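Local coordinates for protease 2A (Rhinovirus C, PDB 5X45), which probably cleaves the viral polyprotein as a chymotrypsin-like cysteine protease that carries a bound zinc ion, as in the 2A proteases of related picornaviruses, at residues 69-74 with 109-114; 31-36 with 85-90; 14-19 with 132-137. One frame throughout, in Å; residues are numbered along the deposited sequence.

Contact 1. Residues 69-74 with 109-114; sequences FPVECV and GKLLCK. With ZN (zinc ion), chain E.
Leu111 alone spans from strand 110-113 to strand 67-76, and each of its two methyl groups meets a different residue there. CD1 packs against Val71 CG1 at 3.6 Å, while CD2 lies 4.3 Å from Cys73 SG, so the forked end faces two residues on the same side of one strand. The CB of Leu111 does not aim at its partners; with CG anti to the backbone N (chi1 169°) the branch swings across to them. Val71 presents the methyl that sits between its own N and carbonyl carbon (chi1 67°), and the two side chains cross at about a right angle. The backbones stay apart, Val71 CA and Leu111 CA being 8.7 Å from each other, and only 87 Å² is buried. The two strands belong to the six-stranded closed antiparallel barrel but are not neighbours in its order; the three touching residues are buried, so the contact runs through its interior. Phe131 and Leu96 touch both Leu111 and Cys73. Two residues beyond Leu111, Cys113 SG binds the zinc ion at 2.5 Å; Cys53, Cys55 and His115 complete that metal site.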
ATOM      1  N   PHE A  69       4.263   8.010  11.089  1.00 24.76           N
ATOM      2  CA  PHE A  69       3.119   8.562  11.822  1.00 30.98           C
ATOM      3  C   PHE A  69       2.249   7.461  12.394  1.00 29.16           C
ATOM      4  O   PHE A  69       1.969   6.490  11.706  1.00 33.91           O
ATOM      5  CB  PHE A  69       2.233   9.425  10.925  1.00 25.28           C
ATOM      6  CG  PHE A  69       2.824  10.747  10.570  1.00 28.38           C
ATOM      7  CD1 PHE A  69       2.732  11.821  11.449  1.00 27.29           C
ATOM      8  CD2 PHE A  69       3.441  10.936   9.339  1.00 26.14           C
ATOM      9  CE1 PHE A  69       3.265  13.061  11.106  1.00 28.37           C
ATOM     10  CE2 PHE A  69       3.980  12.165   8.994  1.00 27.30           C
ATOM     11  CZ  PHE A  69       3.893  13.228   9.877  1.00 28.40           C
ATOM     12  N   PRO A  70       1.764   7.636  13.628  1.00 31.36           N
ATOM     13  CA  PRO A  70       0.673   6.771  14.092  1.00 32.21           C
ATOM     14  C   PRO A  70      -0.555   7.043  13.247  1.00 31.79           C
ATOM     15  O   PRO A  70      -0.660   8.150  12.723  1.00 40.06           O
ATOM     16  CB  PRO A  70       0.460   7.209  15.544  1.00 27.29           C
ATOM     17  CG  PRO A  70       1.771   7.815  15.943  1.00 33.05           C
ATOM     18  CD  PRO A  70       2.274   8.504  14.700  1.00 35.05           C
ATOM     19  N   VAL A  71      -1.443   6.066  13.083  1.00 27.96           N
ATOM     20  CA  VAL A  71      -2.641   6.284  12.270  1.00 29.05           C
ATOM     21  C   VAL A  71      -3.732   5.290  12.653  1.00 30.78           C
ATOM     22  O   VAL A  71      -3.435   4.150  13.022  1.00 26.40           O
ATOM     23  CB  VAL A  71      -2.307   6.173  10.750  1.00 29.89           C
ATOM     24  CG1 VAL A  71      -1.925   4.749  10.376  1.00 30.13           C
ATOM     25  CG2 VAL A  71      -3.452   6.675   9.892  1.00 26.28           C
ATOM     26  N   GLU A  72      -4.987   5.740  12.619  1.00 36.07           N
ATOM     27  CA  GLU A  72      -6.142   4.866  12.854  1.00 42.37           C
ATOM     28  C   GLU A  72      -6.999   4.815  11.591  1.00 37.07           C
ATOM     29  O   GLU A  72      -7.415   5.857  11.092  1.00 40.68           O
ATOM     30  CB  GLU A  72      -6.973   5.369  14.035  1.00 46.91           C
ATOM     31  CG  GLU A  72      -6.167   5.591  15.303  1.00 60.83           C
ATOM     32  CD  GLU A  72      -5.499   6.967  15.322  1.00 81.19           C
ATOM     33  OE1 GLU A  72      -5.754   7.763  14.393  1.00 95.03           O
ATOM     34  OE2 GLU A  72      -4.704   7.246  16.246  1.00 80.74           O
ATOM     35  N   CYS A  73      -7.270   3.630  11.055  1.00 39.43           N
ATOM     36  CA  CYS A  73      -8.014   3.586   9.793  1.00 41.88           C
ATOM     37  C   CYS A  73      -9.399   2.960   9.872  1.00 38.28           C
ATOM     38  O   CYS A  73      -9.705   2.183  10.768  1.00 47.59           O
ATOM     39  CB  CYS A  73      -7.213   2.829   8.735  1.00 37.81           C
ATOM     40  SG  CYS A  73      -5.613   3.533   8.426  1.00 42.69           S
ATOM     41  N   VAL A  74     -10.218   3.311   8.891  1.00 38.41           N
ATOM     42  CA  VAL A  74     -11.500   2.674   8.658  1.00 39.70           C
ATOM     43  C   VAL A  74     -11.466   1.958   7.302  1.00 36.89           C
ATOM     44  O   VAL A  74     -10.863   2.458   6.352  1.00 38.09           O
ATOM     45  CB  VAL A  74     -12.649   3.684   8.669  1.00 40.85           C
ATOM     46  CG1 VAL A  74     -13.963   2.936   8.709  1.00 50.75           C
ATOM     47  CG2 VAL A  74     -12.553   4.561   9.888  1.00 38.16           C
ATOM     48  N   GLY A 109       4.440   3.821   0.483  1.00 33.53           N
ATOM     49  CA  GLY A 109       4.799   3.916   1.885  1.00 25.90           C
ATOM     50  C   GLY A 109       4.019   2.893   2.683  1.00 28.13           C
ATOM     51  O   GLY A 109       2.819   2.707   2.466  1.00 23.88           O
ATOM     52  N   LYS A 110       4.711   2.208   3.587  1.00 23.94           N
ATOM     53  CA  LYS A 110       4.136   1.076   4.294  1.00 22.85           C
ATOM     54  C   LYS A 110       3.256   1.452   5.470  1.00 22.50           C
ATOM     55  O   LYS A 110       3.568   2.377   6.211  1.00 26.75           O
ATOM     56  CB  LYS A 110       5.253   0.151   4.779  1.00 26.49           C
ATOM     57  CG  LYS A 110       5.970  -0.571   3.655  1.00 28.77           C
ATOM     58  CD  LYS A 110       7.015  -1.522   4.184  1.00 24.86           C
ATOM     59  CE  LYS A 110       8.302  -0.806   4.511  1.00 32.29           C
ATOM     60  NZ  LYS A 110       9.339  -1.753   5.014  1.00 29.52           N
ATOM     61  N   LEU A 111       2.177   0.691   5.641  1.00 21.72           N
ATOM     62  CA  LEU A 111       1.334   0.738   6.828  1.00 21.78           C
ATOM     63  C   LEU A 111       1.542  -0.532   7.652  1.00 28.97           C
ATOM     64  O   LEU A 111       1.302  -1.649   7.174  1.00 25.07           O
ATOM     65  CB  LEU A 111      -0.139   0.883   6.447  1.00 21.40           C
ATOM     66  CG  LEU A 111      -1.165   0.697   7.568  1.00 21.84           C
ATOM     67  CD1 LEU A 111      -0.965   1.741   8.650  1.00 32.61           C
ATOM     68  CD2 LEU A 111      -2.570   0.793   7.005  1.00 24.61           C
ATOM     69  N   LEU A 112       1.968  -0.351   8.899  1.00 22.77           N
ATOM     70  CA  LEU A 112       2.260  -1.475   9.785  1.00 26.38           C
ATOM     71  C   LEU A 112       1.401  -1.498  11.035  1.00 27.45           C
ATOM     72  O   LEU A 112       1.128  -0.464  11.643  1.00 29.41           O
ATOM     73  CB  LEU A 112       3.727  -1.459  10.219  1.00 24.25           C
ATOM     74  CG  LEU A 112       4.784  -1.717   9.161  1.00 27.01           C
ATOM     75  CD1 LEU A 112       5.344  -0.399   8.669  1.00 27.43           C
ATOM     76  CD2 LEU A 112       5.871  -2.598   9.754  1.00 25.28           C
ATOM     77  N   CYS A 113       0.972  -2.693  11.408  1.00 28.00           N
ATOM     78  CA  CYS A 113       0.449  -2.932  12.743  1.00 26.63           C
ATOM     79  C   CYS A 113       1.521  -3.669  13.550  1.00 27.95           C
ATOM     80  O   CYS A 113       2.642  -3.847  13.085  1.00 31.68           O
ATOM     81  CB  CYS A 113      -0.845  -3.731  12.673  1.00 27.20           C
ATOM     82  SG  CYS A 113      -0.604  -5.423  12.109  1.00 46.70           S
ATOM     83  N   LYS A 114       1.175  -4.117  14.747  1.00 36.01           N
ATOM     84  CA  LYS A 114       2.134  -4.817  15.580  1.00 36.60           C
ATOM     85  C   LYS A 114       2.637  -6.098  14.896  1.00 34.32           C
ATOM     86  O   LYS A 114       3.802  -6.460  15.021  1.00 38.18           O
ATOM     87  CB  LYS A 114       1.505  -5.136  16.935  1.00 47.75           C
ATOM     88  CG  LYS A 114       2.234  -6.202  17.723  1.00 61.05           C
ATOM     89  CD  LYS A 114       1.299  -6.911  18.692  1.00 64.08           C
ATOM     90  CE  LYS A 114       2.007  -8.078  19.345  1.00 67.73           C
ATOM     91  NZ  LYS A 114       3.304  -7.644  19.941  1.00 66.94           N
TER
HETATM   92 ZN    ZN E 201      -2.184  -6.824  13.515  1.00 70.65          ZN

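Contact 2. Residues 31-36 with 85-90; sequences LALTAD and GYYPKH
Tyr87 reaches Asp36 with its ring turned almost perpendicular to the carboxylate, the two planes standing 80° apart. The carboxylate lies at the edge of the ring, with Asp36 CG in the ring plane and 3.7 Å from Tyr87 CE2. Tyr87 OH donates to Asp36 OD1 over 3.0 Å, and because the hydroxyl arrives from above the carboxylate, 42° out of its plane, the bond departs from ideal in-plane geometry. Asp36 CG is anti to the backbone N (chi1 -170°), which extends the acid towards the tyrosine. Leu33 crosses the Tyr87 side chain at about a right angle, its CG 4.1 Å from Tyr87 OH, so the phenol oxygen meets an apolar branch as well as the acid. Leu33 lies inside a type I beta turn from Ala32 to Ala35, closed by Ala35 N to Ala32 O, and Asp36 follows directly, its N donating to Leu33 O. Asp36 OD2 makes weak hydrogen bonds to His20 ND1 and Thr122 OG1, and Tyr86 stacks on His20. In the 2A proteases, with their chymotrypsin-like fold, a His-Asp-Cys triad is expected; Asp36 and His20 are placed as its acid and base would be, and Cys107, touched by Tyr86, is probably its nucleophile. Tyr87 would then be a second-shell partner of the acid. In the loop 85-90, His90 ND1 donates to Pro88 O at 2.8 Å.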
ATOM      1  N   LEU A  31      -1.678  -9.137 -10.810  1.00 25.27           N
ATOM      2  CA  LEU A  31      -1.771  -7.752 -11.245  1.00 25.58           C
ATOM      3  C   LEU A  31      -3.216  -7.283 -11.144  1.00 27.66           C
ATOM      4  O   LEU A  31      -4.099  -7.804 -11.822  1.00 33.36           O
ATOM      5  CB  LEU A  31      -1.247  -7.573 -12.674  1.00 25.99           C
ATOM      6  CG  LEU A  31      -1.280  -6.113 -13.142  1.00 29.20           C
ATOM      7  CD1 LEU A  31      -0.451  -5.234 -12.211  1.00 32.85           C
ATOM      8  CD2 LEU A  31      -0.799  -5.970 -14.573  1.00 31.14           C
ATOM      9  N   ALA A  32      -3.450  -6.324 -10.254  1.00 31.61           N
ATOM     10  CA  ALA A  32      -4.790  -5.804 -10.007  1.00 37.83           C
ATOM     11  C   ALA A  32      -4.807  -4.275  -9.995  1.00 25.06           C
ATOM     12  O   ALA A  32      -4.480  -3.656  -8.987  1.00 33.59           O
ATOM     13  CB  ALA A  32      -5.334  -6.356  -8.676  1.00 32.86           C
ATOM     14  N   LEU A  33      -5.193  -3.671 -11.116  1.00 41.27           N
ATOM     15  CA  LEU A  33      -5.258  -2.209 -11.232  1.00 38.18           C
ATOM     16  C   LEU A  33      -6.392  -1.600 -10.411  1.00 30.37           C
ATOM     17  O   LEU A  33      -6.352  -0.420 -10.060  1.00 28.16           O
ATOM     18  CB  LEU A  33      -5.368  -1.793 -12.706  1.00 36.01           C
ATOM     19  CG  LEU A  33      -4.088  -1.795 -13.571  1.00 45.56           C
ATOM     20  CD1 LEU A  33      -3.097  -2.927 -13.330  1.00 42.00           C
ATOM     21  CD2 LEU A  33      -4.414  -1.640 -15.063  1.00 46.31           C
ATOM     22  N   THR A  34      -7.383  -2.416 -10.076  1.00 27.66           N
ATOM     23  CA  THR A  34      -8.475  -1.972  -9.214  1.00 44.31           C
ATOM     24  C   THR A  34      -7.991  -1.880  -7.767  1.00 43.32           C
ATOM     25  O   THR A  34      -8.722  -1.440  -6.875  1.00 42.48           O
ATOM     26  CB  THR A  34      -9.699  -2.910  -9.307  1.00 45.92           C
ATOM     27  OG1 THR A  34      -9.268  -4.278  -9.222  1.00 49.32           O
ATOM     28  CG2 THR A  34     -10.427  -2.695 -10.623  1.00 37.79           C
ATOM     29  N   ALA A  35      -6.756  -2.314  -7.540  1.00 35.18           N
ATOM     30  CA  ALA A  35      -6.114  -2.152  -6.247  1.00 32.75           C
ATOM     31  C   ALA A  35      -4.762  -1.457  -6.400  1.00 35.14           C
ATOM     32  O   ALA A  35      -4.015  -1.336  -5.423  1.00 27.68           O
ATOM     33  CB  ALA A  35      -5.943  -3.503  -5.571  1.00 30.89           C
ATOM     34  N   ASP A  36      -4.455  -1.025  -7.628  1.00 30.76           N
ATOM     35  CA  ASP A  36      -3.162  -0.421  -7.968  1.00 32.06           C
ATOM     36  C   ASP A  36      -2.018  -1.277  -7.415  1.00 30.61           C
ATOM     37  O   ASP A  36      -1.065  -0.772  -6.806  1.00 28.67           O
ATOM     38  CB  ASP A  36      -3.079   1.016  -7.439  1.00 28.98           C
ATOM     39  CG  ASP A  36      -1.862   1.759  -7.962  1.00 51.42           C
ATOM     40  OD1 ASP A  36      -1.351   1.361  -9.030  1.00 57.96           O
ATOM     41  OD2 ASP A  36      -1.411   2.727  -7.305  1.00 62.91           O
ATOM     42  N   GLY A  85      -1.796  11.469 -12.573  1.00 64.21           N
ATOM     43  CA  GLY A  85      -1.012  11.611 -13.786  1.00 72.80           C
ATOM     44  C   GLY A  85      -0.877  10.274 -14.480  1.00 72.33           C
ATOM     45  O   GLY A  85      -0.755  10.198 -15.707  1.00 64.07           O
ATOM     46  N   TYR A  86      -0.942   9.209 -13.689  1.00 72.95           N
ATOM     47  CA  TYR A  86      -0.829   7.857 -14.212  1.00 69.41           C
ATOM     48  C   TYR A  86      -2.195   7.183 -14.419  1.00 67.83           C
ATOM     49  O   TYR A  86      -2.318   6.261 -15.228  1.00 72.25           O
ATOM     50  CB  TYR A  86       0.058   7.025 -13.285  1.00 52.04           C
ATOM     51  CG  TYR A  86      -0.188   7.272 -11.820  1.00 46.45           C
ATOM     52  CD1 TYR A  86      -1.195   6.589 -11.148  1.00 55.63           C
ATOM     53  CD2 TYR A  86       0.576   8.187 -11.106  1.00 51.91           C
ATOM     54  CE1 TYR A  86      -1.431   6.795  -9.796  1.00 59.26           C
ATOM     55  CE2 TYR A  86       0.346   8.404  -9.746  1.00 61.35           C
ATOM     56  CZ  TYR A  86      -0.663   7.702  -9.098  1.00 57.53           C
ATOM     57  OH  TYR A  86      -0.914   7.903  -7.756  1.00 47.67           O
ATOM     58  N   TYR A  87      -3.218   7.646 -13.704  1.00 59.19           N
ATOM     59  CA  TYR A  87      -4.564   7.084 -13.847  1.00 57.74           C
ATOM     60  C   TYR A  87      -5.595   8.180 -14.013  1.00 59.88           C
ATOM     61  O   TYR A  87      -5.485   9.246 -13.397  1.00 46.37           O
ATOM     62  CB  TYR A  87      -4.973   6.253 -12.628  1.00 50.64           C
ATOM     63  CG  TYR A  87      -4.231   4.960 -12.453  1.00 58.20           C
ATOM     64  CD1 TYR A  87      -3.882   4.173 -13.546  1.00 53.97           C
ATOM     65  CD2 TYR A  87      -3.863   4.532 -11.179  1.00 59.07           C
ATOM     66  CE1 TYR A  87      -3.188   2.992 -13.373  1.00 56.75           C
ATOM     67  CE2 TYR A  87      -3.174   3.358 -10.994  1.00 57.96           C
ATOM     68  CZ  TYR A  87      -2.836   2.590 -12.089  1.00 62.00           C
ATOM     69  OH  TYR A  87      -2.146   1.419 -11.891  1.00 67.07           O
ATOM     70  N   PRO A  88      -6.624   7.914 -14.829  1.00 56.36           N
ATOM     71  CA  PRO A  88      -7.824   8.749 -14.793  1.00 53.98           C
ATOM     72  C   PRO A  88      -8.588   8.503 -13.493  1.00 52.51           C
ATOM     73  O   PRO A  88      -8.230   7.590 -12.736  1.00 50.94           O
ATOM     74  CB  PRO A  88      -8.623   8.269 -16.004  1.00 54.81           C
ATOM     75  CG  PRO A  88      -8.207   6.845 -16.170  1.00 50.57           C
ATOM     76  CD  PRO A  88      -6.741   6.819 -15.807  1.00 51.74           C
ATOM     77  N   LYS A  89      -9.600   9.319 -13.228  1.00 45.70           N
ATOM     78  CA  LYS A  89     -10.487   9.104 -12.093  1.00 54.93           C
ATOM     79  C   LYS A  89     -11.058   7.687 -12.188  1.00 48.59           C
ATOM     80  O   LYS A  89     -11.574   7.298 -13.238  1.00 42.76           O
ATOM     81  CB  LYS A  89     -11.603  10.153 -12.101  1.00 55.96           C
ATOM     82  CG  LYS A  89     -12.895   9.755 -11.402  1.00 58.08           C
ATOM     83  CD  LYS A  89     -13.944  10.850 -11.570  1.00 61.66           C
ATOM     84  CE  LYS A  89     -15.308  10.412 -11.061  1.00 66.11           C
ATOM     85  NZ  LYS A  89     -16.160  11.551 -10.602  1.00 67.73           N
ATOM     86  N   HIS A  90     -10.957   6.917 -11.103  1.00 39.18           N
ATOM     87  CA  HIS A  90     -11.366   5.508 -11.120  1.00 36.77           C
ATOM     88  C   HIS A  90     -11.683   4.983  -9.725  1.00 36.97           C
ATOM     89  O   HIS A  90     -11.328   5.605  -8.723  1.00 35.15           O
ATOM     90  CB  HIS A  90     -10.275   4.638 -11.734  1.00 36.44           C
ATOM     91  CG  HIS A  90      -9.048   4.541 -10.884  1.00 36.08           C
ATOM     92  ND1 HIS A  90      -8.168   5.589 -10.724  1.00 45.27           N
ATOM     93  CD2 HIS A  90      -8.569   3.525 -10.128  1.00 34.48           C
ATOM     94  CE1 HIS A  90      -7.194   5.222  -9.908  1.00 43.66           C
ATOM     95  NE2 HIS A  90      -7.412   3.976  -9.533  1.00 36.75           N
TER

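Contact 3. Residues 14-19 with 132-137; sequences AIYKCA and TDLRPY
In Tyr16 CG lies anti to the carbonyl carbon (chi1 -61°), and Leu134 has nearly the same torsion (chi1 -63°); both CB atoms already point across the gap, and these rotations carry the ring and the branch on until Tyr16 CD2 is 4.4 Å from Leu134 CD2. Their meeting is loose, the methyl lying oblique to the ring. Farther along the phenol, Tyr16 OH comes to 4.2 Å from Tyr137 O, near the ring plane at its edge, a separation too long for a direct hydrogen bond. Tyr137 starts out towards strand 14-18, but its ring leads away, and it is the backbone carbonyl of Tyr137 that comes nearest to the phenol. The backbone that presents Leu134 and Tyr137 is itself bonded locally. Asp133 OD1 accepts Arg135 N at 3.0 Å, an Asx turn, and also Arg135 NE at 2.8 Å through its syn lone pair. Arg135 NH2 reaches Asp133 OD2 at 2.8 Å, which makes a side-on salt bridge with one nitrogen on each oxygen. Tyr137 N donates to Leu134 O at 3.0 Å, curling the chain beyond strand 129-133. Leu37 of strand 37-41 touches both Leu134 and Tyr137, and Val9 of strand 9-10 touches both Tyr16 and Leu134. The contact thus joins the four-stranded N-terminal sheet, where strand 14-18 lies between 9-10 and 37-41, to the chain leaving the six-stranded barrel.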
ATOM      1  N   ALA A  14       7.633 -13.088  -1.966  1.00 38.09           N
ATOM      2  CA  ALA A  14       6.999 -12.170  -2.909  1.00 32.76           C
ATOM      3  C   ALA A  14       7.361 -10.708  -2.672  1.00 38.54           C
ATOM      4  O   ALA A  14       7.760 -10.314  -1.574  1.00 41.32           O
ATOM      5  CB  ALA A  14       5.493 -12.336  -2.864  1.00 28.94           C
ATOM      6  N   ILE A  15       7.208  -9.914  -3.727  1.00 34.14           N
ATOM      7  CA  ILE A  15       7.394  -8.468  -3.671  1.00 32.08           C
ATOM      8  C   ILE A  15       6.114  -7.758  -4.115  1.00 31.08           C
ATOM      9  O   ILE A  15       5.569  -8.053  -5.178  1.00 25.26           O
ATOM     10  CB  ILE A  15       8.537  -8.010  -4.572  1.00 39.69           C
ATOM     11  CG1 ILE A  15       9.837  -8.702  -4.186  1.00 45.60           C
ATOM     12  CG2 ILE A  15       8.675  -6.499  -4.516  1.00 43.34           C
ATOM     13  CD1 ILE A  15      10.913  -8.579  -5.246  1.00 50.23           C
ATOM     14  N   TYR A  16       5.644  -6.823  -3.297  1.00 27.96           N
ATOM     15  CA  TYR A  16       4.404  -6.093  -3.552  1.00 27.32           C
ATOM     16  C   TYR A  16       4.714  -4.641  -3.888  1.00 23.35           C
ATOM     17  O   TYR A  16       5.363  -3.946  -3.108  1.00 26.54           O
ATOM     18  CB  TYR A  16       3.482  -6.165  -2.331  1.00 23.13           C
ATOM     19  CG  TYR A  16       3.046  -7.557  -1.939  1.00 23.61           C
ATOM     20  CD1 TYR A  16       3.945  -8.478  -1.390  1.00 26.85           C
ATOM     21  CD2 TYR A  16       1.721  -7.940  -2.075  1.00 23.42           C
ATOM     22  CE1 TYR A  16       3.528  -9.761  -1.024  1.00 25.50           C
ATOM     23  CE2 TYR A  16       1.297  -9.209  -1.711  1.00 40.50           C
ATOM     24  CZ  TYR A  16       2.198 -10.111  -1.189  1.00 36.87           C
ATOM     25  OH  TYR A  16       1.746 -11.357  -0.838  1.00 43.69           O
ATOM     26  N   LYS A  17       4.256  -4.176  -5.042  1.00 25.60           N
ATOM     27  CA  LYS A  17       4.504  -2.799  -5.444  1.00 28.97           C
ATOM     28  C   LYS A  17       3.220  -2.161  -5.942  1.00 26.88           C
ATOM     29  O   LYS A  17       2.288  -2.860  -6.335  1.00 37.35           O
ATOM     30  CB  LYS A  17       5.570  -2.741  -6.542  1.00 29.95           C
ATOM     31  CG  LYS A  17       6.837  -3.508  -6.213  1.00 38.04           C
ATOM     32  CD  LYS A  17       7.953  -3.251  -7.208  1.00 49.94           C
ATOM     33  CE  LYS A  17       9.009  -2.343  -6.581  1.00 56.97           C
ATOM     34  NZ  LYS A  17      10.103  -1.979  -7.523  1.00 64.05           N
ATOM     35  N   CYS A  18       3.187  -0.858  -5.949  1.00 27.62           N
ATOM     36  CA  CYS A  18       2.097  -0.150  -6.527  1.00 28.13           C
ATOM     37  C   CYS A  18       2.270  -0.288  -8.008  1.00 39.26           C
ATOM     38  O   CYS A  18       3.332  -0.092  -8.509  1.00 40.85           O
ATOM     39  CB  CYS A  18       2.150   1.299  -6.096  1.00 35.32           C
ATOM     40  SG  CYS A  18       1.456   1.595  -4.486  1.00 47.38           S
ATOM     41  N   ALA A  19       1.226  -0.660  -8.712  1.00 39.78           N
ATOM     42  CA  ALA A  19       1.351  -1.017 -10.100  1.00 40.71           C
ATOM     43  C   ALA A  19       1.865   0.083 -11.023  1.00 39.82           C
ATOM     44  O   ALA A  19       2.579  -0.195 -11.948  1.00 27.97           O
ATOM     45  CB  ALA A  19       0.076  -1.629 -10.616  1.00 25.46           C
ATOM     46  N   THR A 132      -4.014   0.633   0.276  1.00 24.28           N
ATOM     47  CA  THR A 132      -4.541  -0.659  -0.137  1.00 33.99           C
ATOM     48  C   THR A 132      -4.220  -1.664   0.957  1.00 26.96           C
ATOM     49  O   THR A 132      -3.090  -1.757   1.425  1.00 26.97           O
ATOM     50  CB  THR A 132      -3.986  -1.176  -1.479  1.00 29.13           C
ATOM     51  OG1 THR A 132      -2.611  -1.537  -1.336  1.00 60.06           O
ATOM     52  CG2 THR A 132      -4.110  -0.141  -2.521  1.00 22.27           C
ATOM     53  N   ASP A 133      -5.244  -2.387   1.375  1.00 23.01           N
ATOM     54  CA  ASP A 133      -5.097  -3.456   2.330  1.00 29.31           C
ATOM     55  C   ASP A 133      -4.491  -4.645   1.584  1.00 32.81           C
ATOM     56  O   ASP A 133      -5.071  -5.135   0.614  1.00 38.74           O
ATOM     57  CB  ASP A 133      -6.464  -3.799   2.943  1.00 22.61           C
ATOM     58  CG  ASP A 133      -6.370  -4.774   4.116  1.00 42.58           C
ATOM     59  OD1 ASP A 133      -5.338  -5.474   4.269  1.00 31.20           O
ATOM     60  OD2 ASP A 133      -7.347  -4.828   4.898  1.00 48.78           O
ATOM     61  N   LEU A 134      -3.323  -5.098   2.032  1.00 26.66           N
ATOM     62  CA  LEU A 134      -2.595  -6.159   1.345  1.00 27.18           C
ATOM     63  C   LEU A 134      -3.098  -7.541   1.743  1.00 28.35           C
ATOM     64  O   LEU A 134      -2.851  -8.522   1.041  1.00 41.85           O
ATOM     65  CB  LEU A 134      -1.099  -6.065   1.641  1.00 29.62           C
ATOM     66  CG  LEU A 134      -0.446  -4.782   1.149  1.00 32.13           C
ATOM     67  CD1 LEU A 134       0.995  -4.754   1.611  1.00 33.85           C
ATOM     68  CD2 LEU A 134      -0.558  -4.634  -0.358  1.00 30.01           C
ATOM     69  N   ARG A 135      -3.786  -7.618   2.878  1.00 25.62           N
ATOM     70  CA  ARG A 135      -4.242  -8.902   3.413  1.00 33.23           C
ATOM     71  C   ARG A 135      -5.148  -9.706   2.461  1.00 34.48           C
ATOM     72  O   ARG A 135      -4.954 -10.919   2.320  1.00 39.16           O
ATOM     73  CB  ARG A 135      -4.925  -8.690   4.769  1.00 29.81           C
ATOM     74  CG  ARG A 135      -3.939  -8.273   5.855  1.00 35.20           C
ATOM     75  CD  ARG A 135      -4.639  -7.817   7.120  1.00 38.86           C
ATOM     76  NE  ARG A 135      -5.366  -6.573   6.893  1.00 33.58           N
ATOM     77  CZ  ARG A 135      -5.836  -5.790   7.857  1.00 37.28           C
ATOM     78  NH1 ARG A 135      -5.635  -6.109   9.130  1.00 37.94           N
ATOM     79  NH2 ARG A 135      -6.488  -4.675   7.545  1.00 42.56           N
ATOM     80  N   PRO A 136      -6.117  -9.048   1.792  1.00 38.80           N
ATOM     81  CA  PRO A 136      -6.888  -9.804   0.792  1.00 37.98           C
ATOM     82  C   PRO A 136      -6.030 -10.452  -0.298  1.00 52.30           C
ATOM     83  O   PRO A 136      -6.419 -11.493  -0.825  1.00 65.36           O
ATOM     84  CB  PRO A 136      -7.794  -8.738   0.165  1.00 32.42           C
ATOM     85  CG  PRO A 136      -7.945  -7.704   1.216  1.00 35.25           C
ATOM     86  CD  PRO A 136      -6.635  -7.671   1.949  1.00 38.84           C
ATOM     87  N   TYR A 137      -4.894  -9.846  -0.636  1.00 52.26           N
ATOM     88  CA  TYR A 137      -4.094 -10.311  -1.767  1.00 50.11           C
ATOM     89  C   TYR A 137      -2.879 -11.168  -1.409  1.00 54.58           C
ATOM     90  O   TYR A 137      -2.151 -11.581  -2.306  1.00 60.50           O
ATOM     91  CB  TYR A 137      -3.625  -9.107  -2.590  1.00 43.95           C
ATOM     92  CG  TYR A 137      -4.745  -8.165  -2.969  1.00 38.78           C
ATOM     93  CD1 TYR A 137      -5.148  -7.154  -2.103  1.00 37.58           C
ATOM     94  CD2 TYR A 137      -5.405  -8.285  -4.185  1.00 33.01           C
ATOM     95  CE1 TYR A 137      -6.178  -6.288  -2.435  1.00 37.28           C
ATOM     96  CE2 TYR A 137      -6.432  -7.421  -4.527  1.00 35.93           C
ATOM     97  CZ  TYR A 137      -6.817  -6.423  -3.648  1.00 40.13           C
ATOM     98  OH  TYR A 137      -7.844  -5.556  -3.977  1.00 41.89           O
TER

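In the fold
Contact 3 closes the longest loop, pairing residues 14-19 with 132-137 near the ends of the chain, and contacts 1 and 2 are nested inside it with their segments alternating. Contact 1 lies within the six-stranded barrel; contact 2 is at the other side of the chain's centre, their centres 22 Å apart. Contact 3 is between, its centre 15 Å from that of contact 1 and 13 Å from that of contact 2. It shares the barrel sheet with contact 1 and the four-stranded sheet with contact 2, which it touches through a probable hydrogen bond, Ala19 N to Asp36 O at 3.0 Å. Barrel interior, junction of the sheets and probable active-site region therefore follow one another across the protein.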